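Putative transcriptional regulator (TetR/AcrR family) (Acinetobacter sp., PDB 3KNW) probably binds DNA and regulates transcription as a TetR/AcrR-type regulator. Local coordinates at residues 171-176 / 194-199. Numbering follows the deposited sequence.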
# COMPACT_ATOMS: atom_id res chain seq x y z
N GLN A 171 -2.77 5.16 -7.85
CA GLN A 171 -2.51 5.36 -6.44
C GLN A 171 -3.71 4.96 -5.62
O GLN A 171 -3.54 4.29 -4.64
CB GLN A 171 -2.18 6.80 -6.16
CG GLN A 171 -0.74 7.13 -6.51
CD GLN A 171 -0.43 8.59 -6.45
OE1 GLN A 171 0.59 9.02 -6.93
NE2 GLN A 171 -1.29 9.34 -5.86
N MSE A 172 -4.91 5.35 -6.02
CA MSE A 172 -6.15 5.01 -5.32
C MSE A 172 -6.41 3.57 -5.31
O MSE A 172 -6.82 3.04 -4.28
CB MSE A 172 -7.34 5.73 -5.93
CG MSE A 172 -8.74 5.32 -5.38
SE MSE A 172 -10.06 6.38 -6.33
CE MSE A 172 -10.17 5.39 -7.93
N TYR A 173 -6.09 2.85 -6.39
CA TYR A 173 -6.27 1.39 -6.33
C TYR A 173 -5.31 0.69 -5.42
O TYR A 173 -5.71 -0.19 -4.68
CB TYR A 173 -6.28 0.74 -7.71
CG TYR A 173 -7.64 0.88 -8.35
CD1 TYR A 173 -8.11 2.12 -8.81
CD2 TYR A 173 -8.49 -0.20 -8.46
CE1 TYR A 173 -9.34 2.26 -9.42
CE2 TYR A 173 -9.76 -0.04 -9.08
CZ TYR A 173 -10.17 1.19 -9.52
OH TYR A 173 -11.42 1.31 -10.10
N LEU A 174 -4.03 1.07 -5.41
CA LEU A 174 -3.10 0.49 -4.45
C LEU A 174 -3.52 0.73 -3.00
O LEU A 174 -3.43 -0.14 -2.16
CB LEU A 174 -1.75 1.08 -4.62
CG LEU A 174 -0.96 0.66 -5.85
CD1 LEU A 174 0.25 1.56 -5.95
CD2 LEU A 174 -0.57 -0.76 -5.79
N GLY A 175 -4.06 1.90 -2.72
CA GLY A 175 -4.43 2.18 -1.36
C GLY A 175 -5.72 1.46 -0.93
O GLY A 175 -5.82 1.02 0.24
N ALA A 176 -6.71 1.42 -1.84
CA ALA A 176 -7.84 0.54 -1.74
C ALA A 176 -7.41 -0.98 -1.58
O ALA A 176 -7.96 -1.71 -0.77
CB ALA A 176 -8.78 0.72 -2.98
N GLU A 194 -16.34 2.44 -8.30
CA GLU A 194 -17.48 3.35 -8.51
C GLU A 194 -16.93 4.76 -8.70
O GLU A 194 -17.38 5.50 -9.54
CB GLU A 194 -18.53 3.22 -7.38
CG GLU A 194 -19.89 3.83 -7.74
CD GLU A 194 -20.56 3.21 -9.01
OE1 GLU A 194 -21.41 3.90 -9.66
OE2 GLU A 194 -20.26 2.02 -9.34
N SER A 195 -15.89 5.10 -7.97
CA SER A 195 -15.22 6.37 -8.10
C SER A 195 -14.47 6.61 -9.42
O SER A 195 -14.49 7.74 -9.92
CB SER A 195 -14.30 6.57 -6.90
OG SER A 195 -15.10 7.15 -5.88
N THR A 196 -13.82 5.59 -9.96
CA THR A 196 -13.15 5.71 -11.23
C THR A 196 -14.13 6.17 -12.37
O THR A 196 -13.71 6.80 -13.35
CB THR A 196 -12.50 4.37 -11.66
OG1 THR A 196 -11.65 3.87 -10.62
CG2 THR A 196 -11.69 4.53 -12.97
N LYS A 197 -15.44 5.91 -12.20
CA LYS A 197 -16.42 6.33 -13.18
C LYS A 197 -16.70 7.84 -13.13
O LYS A 197 -16.65 8.49 -14.17
CB LYS A 197 -17.74 5.54 -13.04
CG LYS A 197 -17.61 4.03 -13.35
CD LYS A 197 -19.02 3.42 -13.57
CE LYS A 197 -19.13 1.99 -13.10
NZ LYS A 197 -20.59 1.52 -12.97
N MSE A 198 -17.02 8.40 -11.97
CA MSE A 198 -16.99 9.87 -11.82
C MSE A 198 -15.75 10.50 -12.48
O MSE A 198 -15.84 11.41 -13.28
CB MSE A 198 -16.97 10.27 -10.32
CG MSE A 198 -17.89 9.45 -9.38
SE MSE A 198 -18.38 10.33 -7.65
CE MSE A 198 -20.28 9.83 -7.60
N MSE A 199 -14.57 10.00 -12.15
CA MSE A 199 -13.35 10.61 -12.63
C MSE A 199 -13.22 10.57 -14.17
O MSE A 199 -12.68 11.48 -14.75
CB MSE A 199 -12.14 9.94 -12.00
CG MSE A 199 -12.10 10.09 -10.50
SE MSE A 199 -10.54 9.31 -9.72
CE MSE A 199 -10.91 9.89 -7.95
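Two torsion settings bring Met172 and Thr196 together: Met172 puts CG anti to its backbone N (chi1 173°), and Thr196 puts OG1 anti to its carbonyl carbon, beside the backbone N. Met172, a selenomethionine, runs straight to SE and then bends at chi3, which sets its terminal CE 3.4 Å from Thr196 OG1. Tyr173 meets the same oxygen by a different route. Its CB does not point at the facing helix, yet the side chain reaches across, and Tyr173 OH donates a hydrogen bond to Thr196 OG1 at 2.6 Å. The acceptor lies in the plane of the ring at its edge, on the CE1 side, since CE1 of Tyr173 is 3.1 Å from Thr196 OG1; the two side chains cross at about a right angle. Thr196 OG1 is also hydrogen-bonded to the carbonyl O of Ala192, one turn earlier, so this buried hydroxyl is tied both to its own helix and to the phenol. Beside this polar link, Met172 makes the apolar contacts. Its SE lies 4.0 Å from CE of Met199, whose chain is extended beyond CG, and 4.3 Å from CB of Ser195, whose OG is hydrogen-bonded to Gln191. The segment axes are nearly antiparallel (167°) and come no closer than 11.8 Å, a spacing bridged largely by Met172 and Tyr173, which reach the shorter Thr196 and Ser195. The contact thus joins the last two helices of the TetR-type C-terminal domain, 162-183 and 187-200. Helix 87-100 packs against the tyrosine-threonine pair through Leu95, with Met92 also touching Thr196, while Met172 packs on Gln171 and Ser195 on Val168, both of the second subunit, placing this helix pair at the dimer interface.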